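Local coordinates for putative p22 protein (Leishmania major, PDB 1YQF) that is of unknown function but, as a homologue of human p32, probably forms a trimer of the p32 type, at residues Asp87-Thr99 and Gln104-Glu116. Numbering follows the deposited sequence.
Sequences DKANSHNIFVYIT and QTMQADLSIEEGE
Ile-94 and Leu-110 exchange both of their backbone hydrogen bonds, the Ile-94 N to Leu-110 O bond (2.9 Å) being almost straight at 174°. Val-96 with Ala-108 and Ile-98 with Met-106 repeat this two-bond pattern, while Phe-95/Asp-109 and Tyr-97/Gln-107 are non-hydrogen-bonded pairs; there Tyr-97 CA approaches Met-106 O in a CA-H...O contact of 3.2 Å. The strands 92-99 and 105-113 thus form an antiparallel beta hairpin, the fourth and fifth of six strands that follow one another in order, an antiparallel meander consistent with the p32 (MAM33) fold. Phe-95 and Tyr-97 bond through their backbones to strand 74-81 on one side, Thr-105 and Gln-107 to strand 116-125 on the other.

One face is largely apolar. The tightest touch is Val-96 CG2 against Leu-110 CD1 (3.5 Å), closer than usual for carbons, whereas Ile-94 CG2 meets Ile-112 CD1 nearly at right angles. Ile-98 and Met-106 run alongside each other, and helix 156-168 packs on both through Tyr-165; Met-106 also reaches Phe-201 of a second subunit.

Polar and aromatic groups occupy the other face. With CG of Asp-109 anti to its carbonyl carbon (chi1 -60°), the carboxylate stands at the edge of the Phe-95 ring, planes 80° apart, and OD2 lies 3.4 Å from Phe-95 CE2. Gln-107 NE2 helps to hold that carboxylate's rotation by donating to the syn lone pair of Asp-109 OD1 (2.9 Å). The extended Gln-107 side chain runs beside Tyr-97, its CG 3.7 Å from Tyr-97 CE2. Gln-107 OE1 accepts from a water that in turn accepts a hydrogen bond from Tyr-97 OH, and is bonded to Tyr-125 OH too. At the turn end, the hydroxyls Thr-99 OG1 and Thr-105 OG1 lie 2.7 Å apart beside helix 128-132.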
# COMPACT_ATOMS: atom_id res chain seq x y z
N ASP A 87 10.69 9.09 -5.30
CA ASP A 87 11.54 9.65 -4.24
C ASP A 87 12.80 8.81 -3.97
O ASP A 87 13.90 9.36 -3.89
CB ASP A 87 10.76 9.89 -2.94
CG ASP A 87 10.04 8.64 -2.41
OD1 ASP A 87 9.89 7.59 -3.08
OD2 ASP A 87 9.57 8.68 -1.25
N LYS A 88 12.62 7.49 -3.84
CA LYS A 88 13.72 6.57 -3.54
C LYS A 88 14.47 6.16 -4.81
O LYS A 88 14.39 5.00 -5.25
CB LYS A 88 13.21 5.33 -2.80
CG LYS A 88 12.76 5.58 -1.37
CD LYS A 88 13.93 5.94 -0.47
CE LYS A 88 13.58 5.79 1.00
NZ LYS A 88 13.37 4.36 1.37
N ALA A 89 15.20 7.11 -5.40
CA ALA A 89 16.00 6.86 -6.60
C ALA A 89 17.45 6.53 -6.22
O ALA A 89 18.38 6.78 -7.00
CB ALA A 89 15.94 8.07 -7.52
N ASN A 90 17.63 5.98 -5.02
CA ASN A 90 18.95 5.62 -4.50
C ASN A 90 19.01 4.19 -3.94
O ASN A 90 20.08 3.57 -3.94
CB ASN A 90 19.38 6.62 -3.43
CG ASN A 90 18.45 6.63 -2.22
OD1 ASN A 90 18.63 5.84 -1.28
ND2 ASN A 90 17.46 7.53 -2.24
N SER A 91 17.87 3.68 -3.44
CA SER A 91 17.81 2.36 -2.83
C SER A 91 17.36 1.30 -3.82
O SER A 91 16.59 1.57 -4.74
CB SER A 91 16.87 2.38 -1.62
OG SER A 91 16.87 1.13 -0.96
N HIS A 92 17.85 0.08 -3.61
CA HIS A 92 17.49 -1.07 -4.43
C HIS A 92 17.13 -2.22 -3.50
O HIS A 92 17.99 -2.74 -2.79
CB HIS A 92 18.67 -1.48 -5.32
CG HIS A 92 18.94 -0.52 -6.43
ND1 HIS A 92 18.32 -0.62 -7.66
CD2 HIS A 92 19.75 0.56 -6.51
CE1 HIS A 92 18.75 0.36 -8.45
NE2 HIS A 92 19.62 1.09 -7.77
N ASN A 93 15.86 -2.61 -3.50
CA ASN A 93 15.38 -3.67 -2.62
C ASN A 93 15.40 -5.03 -3.30
O ASN A 93 15.07 -5.14 -4.49
CB ASN A 93 13.98 -3.34 -2.11
CG ASN A 93 13.97 -2.13 -1.18
OD1 ASN A 93 14.86 -1.96 -0.35
ND2 ASN A 93 12.95 -1.29 -1.32
N ILE A 94 15.79 -6.06 -2.56
CA ILE A 94 15.74 -7.44 -3.04
C ILE A 94 15.06 -8.34 -2.03
O ILE A 94 15.11 -8.10 -0.82
CB ILE A 94 17.15 -7.99 -3.39
CG1 ILE A 94 18.04 -8.05 -2.15
CG2 ILE A 94 17.80 -7.13 -4.47
CD1 ILE A 94 19.41 -8.69 -2.40
N PHE A 95 14.42 -9.39 -2.53
CA PHE A 95 13.74 -10.37 -1.70
C PHE A 95 14.39 -11.72 -1.97
O PHE A 95 14.32 -12.23 -3.08
CB PHE A 95 12.25 -10.36 -2.02
CG PHE A 95 11.63 -9.01 -1.80
CD1 PHE A 95 11.63 -8.07 -2.82
CD2 PHE A 95 11.11 -8.66 -0.57
CE1 PHE A 95 11.10 -6.80 -2.62
CE2 PHE A 95 10.57 -7.41 -0.36
CZ PHE A 95 10.57 -6.48 -1.39
N VAL A 96 15.04 -12.26 -0.95
CA VAL A 96 15.76 -13.52 -1.05
C VAL A 96 14.90 -14.64 -0.49
O VAL A 96 14.49 -14.59 0.66
CB VAL A 96 17.09 -13.47 -0.28
CG1 VAL A 96 17.87 -14.77 -0.45
CG2 VAL A 96 17.93 -12.29 -0.73
N TYR A 97 14.63 -15.66 -1.30
CA TYR A 97 13.84 -16.81 -0.86
C TYR A 97 14.72 -18.05 -0.80
O TYR A 97 15.46 -18.35 -1.73
CB TYR A 97 12.66 -17.04 -1.80
CG TYR A 97 11.76 -15.83 -1.96
CD1 TYR A 97 12.05 -14.84 -2.90
CD2 TYR A 97 10.63 -15.66 -1.16
CE1 TYR A 97 11.23 -13.72 -3.05
CE2 TYR A 97 9.81 -14.54 -1.30
CZ TYR A 97 10.12 -13.58 -2.25
OH TYR A 97 9.32 -12.47 -2.41
N ILE A 98 14.63 -18.77 0.31
CA ILE A 98 15.37 -20.02 0.50
C ILE A 98 14.33 -21.08 0.81
O ILE A 98 13.73 -21.08 1.88
CB ILE A 98 16.38 -19.88 1.66
CG1 ILE A 98 17.34 -18.72 1.40
CG2 ILE A 98 17.17 -21.18 1.85
CD1 ILE A 98 18.40 -18.52 2.46
N THR A 99 14.10 -21.98 -0.14
CA THR A 99 13.07 -23.01 -0.01
C THR A 99 13.69 -24.38 0.23
O THR A 99 14.53 -24.84 -0.54
CB THR A 99 12.19 -23.03 -1.28
OG1 THR A 99 11.43 -21.82 -1.36
CG2 THR A 99 11.14 -24.14 -1.21
N GLN A 104 9.06 -25.47 3.14
CA GLN A 104 9.27 -24.38 4.09
C GLN A 104 10.26 -23.36 3.52
O GLN A 104 11.31 -23.75 3.01
CB GLN A 104 9.78 -24.92 5.43
CG GLN A 104 9.18 -24.22 6.66
CD GLN A 104 9.68 -24.79 7.99
OE1 GLN A 104 9.28 -24.32 9.05
NE2 GLN A 104 10.54 -25.81 7.93
N THR A 105 9.92 -22.08 3.60
CA THR A 105 10.66 -21.02 2.90
C THR A 105 11.00 -19.81 3.77
O THR A 105 10.12 -19.21 4.38
CB THR A 105 9.85 -20.53 1.68
OG1 THR A 105 9.74 -21.58 0.70
CG2 THR A 105 10.58 -19.41 0.95
N MET A 106 12.27 -19.44 3.78
CA MET A 106 12.71 -18.21 4.42
C MET A 106 12.68 -17.08 3.40
O MET A 106 13.10 -17.26 2.27
CB MET A 106 14.14 -18.35 4.94
CG MET A 106 14.64 -17.10 5.69
SD MET A 106 16.42 -17.04 5.85
CE MET A 106 16.67 -18.21 7.15
N GLN A 107 12.22 -15.92 3.83
CA GLN A 107 12.27 -14.71 3.03
C GLN A 107 13.11 -13.67 3.76
O GLN A 107 12.80 -13.31 4.90
CB GLN A 107 10.86 -14.16 2.79
CG GLN A 107 10.81 -12.94 1.88
CD GLN A 107 9.45 -12.26 1.86
OE1 GLN A 107 8.42 -12.91 1.70
NE2 GLN A 107 9.45 -10.94 2.02
N ALA A 108 14.17 -13.19 3.12
CA ALA A 108 15.00 -12.13 3.69
C ALA A 108 14.89 -10.90 2.81
O ALA A 108 15.15 -10.96 1.61
CB ALA A 108 16.45 -12.58 3.79
N ASP A 109 14.48 -9.78 3.40
CA ASP A 109 14.42 -8.51 2.69
C ASP A 109 15.69 -7.73 2.95
O ASP A 109 16.03 -7.47 4.10
CB ASP A 109 13.23 -7.67 3.17
CG ASP A 109 11.90 -8.37 2.96
OD1 ASP A 109 11.89 -9.60 2.72
OD2 ASP A 109 10.82 -7.75 3.03
N LEU A 110 16.39 -7.36 1.89
CA LEU A 110 17.59 -6.55 2.03
C LEU A 110 17.55 -5.37 1.09
O LEU A 110 16.88 -5.39 0.07
CB LEU A 110 18.85 -7.38 1.77
CG LEU A 110 18.97 -8.71 2.52
CD1 LEU A 110 18.34 -9.82 1.71
CD2 LEU A 110 20.42 -9.04 2.83
N SER A 111 18.28 -4.32 1.46
CA SER A 111 18.46 -3.17 0.59
C SER A 111 19.94 -3.04 0.25
O SER A 111 20.81 -3.42 1.04
CB SER A 111 17.94 -1.90 1.27
OG SER A 111 18.42 -1.79 2.59
N ILE A 112 20.22 -2.51 -0.94
CA ILE A 112 21.58 -2.32 -1.41
C ILE A 112 21.87 -0.83 -1.35
O ILE A 112 21.25 -0.03 -2.05
CB ILE A 112 21.75 -2.85 -2.85
CG1 ILE A 112 21.30 -4.31 -2.94
CG2 ILE A 112 23.21 -2.72 -3.30
CD1 ILE A 112 21.15 -4.82 -4.36
N GLU A 113 22.81 -0.46 -0.49
CA GLU A 113 23.18 0.94 -0.28
C GLU A 113 24.69 1.06 -0.11
O GLU A 113 25.26 0.47 0.80
CB GLU A 113 22.44 1.53 0.94
CG GLU A 113 22.21 0.57 2.10
CD GLU A 113 21.05 1.00 2.98
OE1 GLU A 113 19.88 0.90 2.53
OE2 GLU A 113 21.30 1.43 4.13
N GLU A 114 25.31 1.82 -1.01
CA GLU A 114 26.76 2.03 -1.02
C GLU A 114 27.52 0.72 -1.26
O GLU A 114 28.59 0.49 -0.68
CB GLU A 114 27.24 2.71 0.28
CG GLU A 114 26.43 3.93 0.69
CD GLU A 114 26.54 5.08 -0.30
OE1 GLU A 114 26.04 4.95 -1.44
OE2 GLU A 114 27.14 6.12 0.06
N GLY A 115 26.96 -0.13 -2.12
CA GLY A 115 27.54 -1.43 -2.42
C GLY A 115 27.55 -2.37 -1.24
O GLY A 115 28.30 -3.35 -1.23
N GLU A 116 26.71 -2.08 -0.24
CA GLU A 116 26.66 -2.84 1.01
C GLU A 116 25.27 -3.44 1.17
O GLU A 116 24.27 -2.77 0.90
CB GLU A 116 26.98 -1.93 2.20
CG GLU A 116 27.26 -2.67 3.50
CD GLU A 116 27.48 -1.72 4.67
OE1 GLU A 116 26.48 -1.13 5.15
OE2 GLU A 116 28.63 -1.57 5.12
O HOH W 1 7.13 -12.58 -0.79